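Local coordinates for phenylalanine ammonia-lyase (Rhodosporidium toruloides, PDB 1Y2M), which catalyses the non-oxidative deamination of L-phenylalanine and L-tyrosine to trans-cinnamic and p-coumaric acid, working as a homotetramer, at residues 54-63 with 74-85. Sequence-based numbering, arbitrary orientation.
Sequences APTDSTLELD and SAARKGRPVRVK
Arg-80 slides its flat guanidinium between Pro-55 and Leu-60. Pro-55 runs alongside it, with CB 3.5 Å above the guanidinium plane near the rim, while Leu-60 comes at about a right angle and sets its CB over the centre of the opposite face. The arginine chain is fully extended, CG anti to the backbone N (chi1 -172°), which carries the group into the loop 54-59. Its edge is gripped in plane: NE gives a nearly straight bond to Ser-58 O (2.9 Å), NH1 reaches Ser-74 OG (3.0 Å), and NH2 donates to a water that also binds Ser-58 OG and Thr-59 O. NH1 also forms a salt bridge with Asp-71, whose backbone O bonds Ser-74 OG and whose carboxylate probably balances the arginine's charge from within helix 69-77. A leucine in place of Arg-80 would probably leave Ser-58 O and the Asp-71 carboxylate without their mate and the loop free to shift. Beyond Arg-80, strands 60-62 and 82-84 pair in parallel and are connected by helix 69-77, a beta-alpha-beta unit whose ladder starts with Leu-60 N to Pro-81 O (2.8 Å) and ends with Lys-85 N to Leu-62 O. On the face bearing Leu-60, Leu-62, Val-82 and Val-84, Leu-62 CD1 presses against Val-82 CG1 at 3.5 Å, a tight fit, and helices 162-176 and 185-197 pack against this side. On the opposite face, which carries Glu-61 and Arg-83, Thr-59 CG2 lies 4.1 Å from Arg-83 CB. Thr-56 lays its CG2 on the CB of Lys-78 (3.6 Å).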
# COMPACT_ATOMS: atom_id res chain seq x y z
N ALA B 54 -14.13 11.19 -32.92
CA ALA B 54 -14.92 9.99 -33.23
C ALA B 54 -16.37 10.40 -33.53
O ALA B 54 -16.96 11.15 -32.74
CB ALA B 54 -14.90 9.05 -32.07
N PRO B 55 -16.93 9.96 -34.68
CA PRO B 55 -18.36 10.18 -34.98
C PRO B 55 -19.27 9.69 -33.87
O PRO B 55 -18.93 8.71 -33.21
CB PRO B 55 -18.60 9.33 -36.24
CG PRO B 55 -17.30 9.18 -36.85
CD PRO B 55 -16.24 9.25 -35.76
N THR B 56 -20.40 10.36 -33.64
CA THR B 56 -21.41 9.81 -32.70
C THR B 56 -22.72 9.42 -33.39
O THR B 56 -23.57 8.72 -32.81
CB THR B 56 -21.71 10.78 -31.57
OG1 THR B 56 -22.21 12.01 -32.13
CG2 THR B 56 -20.45 11.02 -30.73
N ASP B 57 -22.89 9.87 -34.63
CA ASP B 57 -24.15 9.69 -35.36
C ASP B 57 -24.05 8.54 -36.35
O ASP B 57 -24.99 7.75 -36.50
CB ASP B 57 -24.49 11.01 -36.09
CG ASP B 57 -23.32 11.53 -36.95
OD1 ASP B 57 -22.13 11.30 -36.59
OD2 ASP B 57 -23.59 12.16 -38.01
N SER B 58 -22.92 8.46 -37.06
CA SER B 58 -22.78 7.48 -38.11
C SER B 58 -22.38 6.15 -37.51
O SER B 58 -21.83 6.08 -36.42
CB SER B 58 -21.75 7.92 -39.14
OG SER B 58 -20.50 8.10 -38.53
N THR B 59 -22.69 5.09 -38.23
CA THR B 59 -22.57 3.79 -37.63
C THR B 59 -21.13 3.36 -37.51
O THR B 59 -20.32 3.48 -38.45
CB THR B 59 -23.35 2.76 -38.47
OG1 THR B 59 -24.72 3.15 -38.51
CG2 THR B 59 -23.23 1.35 -37.85
N LEU B 60 -20.83 2.81 -36.34
CA LEU B 60 -19.53 2.21 -36.08
C LEU B 60 -19.56 0.81 -36.63
O LEU B 60 -20.26 -0.04 -36.10
CB LEU B 60 -19.23 2.20 -34.59
CG LEU B 60 -17.96 1.49 -34.15
CD1 LEU B 60 -16.69 2.08 -34.83
CD2 LEU B 60 -17.80 1.51 -32.62
N GLU B 61 -18.80 0.60 -37.70
CA GLU B 61 -18.68 -0.69 -38.36
C GLU B 61 -17.51 -1.48 -37.81
O GLU B 61 -16.36 -1.07 -37.90
CB GLU B 61 -18.51 -0.49 -39.87
CG GLU B 61 -19.83 -0.21 -40.58
CD GLU B 61 -19.75 -0.42 -42.10
OE1 GLU B 61 -19.03 0.39 -42.70
OE2 GLU B 61 -20.38 -1.37 -42.66
N LEU B 62 -17.81 -2.61 -37.19
CA LEU B 62 -16.80 -3.44 -36.54
C LEU B 62 -16.25 -4.50 -37.49
O LEU B 62 -17.01 -5.28 -38.08
CB LEU B 62 -17.40 -4.13 -35.32
CG LEU B 62 -17.92 -3.18 -34.26
CD1 LEU B 62 -18.55 -3.95 -33.11
CD2 LEU B 62 -16.81 -2.24 -33.79
N ASP B 63 -14.93 -4.51 -37.65
CA ASP B 63 -14.29 -5.42 -38.57
C ASP B 63 -13.21 -6.28 -37.93
O ASP B 63 -12.56 -7.02 -38.63
CB ASP B 63 -13.74 -4.68 -39.80
CG ASP B 63 -12.65 -3.67 -39.46
OD1 ASP B 63 -11.87 -3.90 -38.54
OD2 ASP B 63 -12.56 -2.63 -40.13
N SER B 74 -17.39 6.44 -27.94
CA SER B 74 -18.61 6.90 -28.64
C SER B 74 -19.77 5.92 -28.54
O SER B 74 -20.92 6.32 -28.34
CB SER B 74 -18.34 7.23 -30.10
OG SER B 74 -17.93 6.11 -30.88
N ALA B 75 -19.47 4.63 -28.64
CA ALA B 75 -20.52 3.59 -28.54
C ALA B 75 -20.98 3.46 -27.09
O ALA B 75 -22.16 3.33 -26.83
CB ALA B 75 -19.97 2.28 -29.03
N ALA B 76 -20.04 3.49 -26.15
CA ALA B 76 -20.38 3.29 -24.73
C ALA B 76 -21.20 4.44 -24.14
O ALA B 76 -22.18 4.21 -23.43
CB ALA B 76 -19.13 3.12 -23.90
N ARG B 77 -20.73 5.67 -24.39
CA ARG B 77 -21.31 6.89 -23.79
C ARG B 77 -22.20 7.75 -24.64
O ARG B 77 -23.02 8.53 -24.11
CB ARG B 77 -20.18 7.81 -23.40
CG ARG B 77 -19.46 7.34 -22.22
CD ARG B 77 -18.64 8.53 -21.61
NE ARG B 77 -18.02 8.02 -20.40
CZ ARG B 77 -16.85 8.41 -19.91
NH1 ARG B 77 -16.10 9.32 -20.53
NH2 ARG B 77 -16.42 7.86 -18.80
N LYS B 78 -22.03 7.71 -25.96
CA LYS B 78 -22.74 8.65 -26.84
C LYS B 78 -23.83 8.06 -27.72
O LYS B 78 -24.34 8.71 -28.64
CB LYS B 78 -21.76 9.42 -27.73
CG LYS B 78 -20.56 10.02 -27.04
CD LYS B 78 -20.93 11.18 -26.19
CE LYS B 78 -19.71 11.86 -25.61
NZ LYS B 78 -20.11 13.18 -25.09
N GLY B 79 -24.20 6.81 -27.44
CA GLY B 79 -25.27 6.16 -28.18
C GLY B 79 -25.03 5.92 -29.65
O GLY B 79 -25.98 5.72 -30.42
N ARG B 80 -23.78 5.88 -30.07
CA ARG B 80 -23.48 5.65 -31.47
C ARG B 80 -23.94 4.30 -31.93
O ARG B 80 -23.71 3.31 -31.21
CB ARG B 80 -21.99 5.69 -31.69
CG ARG B 80 -21.62 5.66 -33.17
CD ARG B 80 -20.17 5.83 -33.23
NE ARG B 80 -19.64 5.85 -34.60
CZ ARG B 80 -18.34 5.82 -34.85
NH1 ARG B 80 -17.46 5.83 -33.83
NH2 ARG B 80 -17.92 5.80 -36.10
N PRO B 81 -24.59 4.22 -33.10
CA PRO B 81 -25.02 2.91 -33.59
C PRO B 81 -23.81 2.03 -33.88
O PRO B 81 -22.77 2.54 -34.30
CB PRO B 81 -25.73 3.22 -34.90
CG PRO B 81 -26.09 4.63 -34.81
CD PRO B 81 -25.02 5.29 -34.00
N VAL B 82 -23.95 0.72 -33.72
CA VAL B 82 -22.84 -0.21 -33.88
C VAL B 82 -23.35 -1.38 -34.72
O VAL B 82 -24.47 -1.87 -34.51
CB VAL B 82 -22.31 -0.71 -32.51
CG1 VAL B 82 -21.25 -1.78 -32.67
CG2 VAL B 82 -21.82 0.43 -31.69
N ARG B 83 -22.56 -1.81 -35.70
CA ARG B 83 -22.86 -3.03 -36.44
C ARG B 83 -21.59 -3.77 -36.87
O ARG B 83 -20.53 -3.18 -37.04
CB ARG B 83 -23.73 -2.71 -37.68
CG ARG B 83 -25.18 -2.31 -37.38
CD ARG B 83 -25.90 -1.73 -38.62
NE ARG B 83 -27.28 -2.19 -38.81
CZ ARG B 83 -27.61 -3.42 -39.23
NH1 ARG B 83 -26.68 -4.34 -39.48
NH2 ARG B 83 -28.90 -3.74 -39.40
N VAL B 84 -21.70 -5.07 -37.05
CA VAL B 84 -20.66 -5.80 -37.75
C VAL B 84 -20.59 -5.27 -39.17
O VAL B 84 -21.58 -5.14 -39.85
CB VAL B 84 -20.95 -7.31 -37.79
CG1 VAL B 84 -19.91 -8.03 -38.62
CG2 VAL B 84 -20.99 -7.87 -36.38
N LYS B 85 -19.37 -5.01 -39.64
CA LYS B 85 -19.19 -4.48 -40.97
C LYS B 85 -19.98 -5.29 -42.00
O LYS B 85 -19.94 -6.52 -42.00
CB LYS B 85 -17.71 -4.46 -41.34
CG LYS B 85 -17.49 -3.85 -42.71
CD LYS B 85 -16.09 -3.36 -42.91
CE LYS B 85 -15.87 -2.85 -44.33
NZ LYS B 85 -14.88 -3.72 -45.00
O HOH W 1 -19.10 5.83 -38.65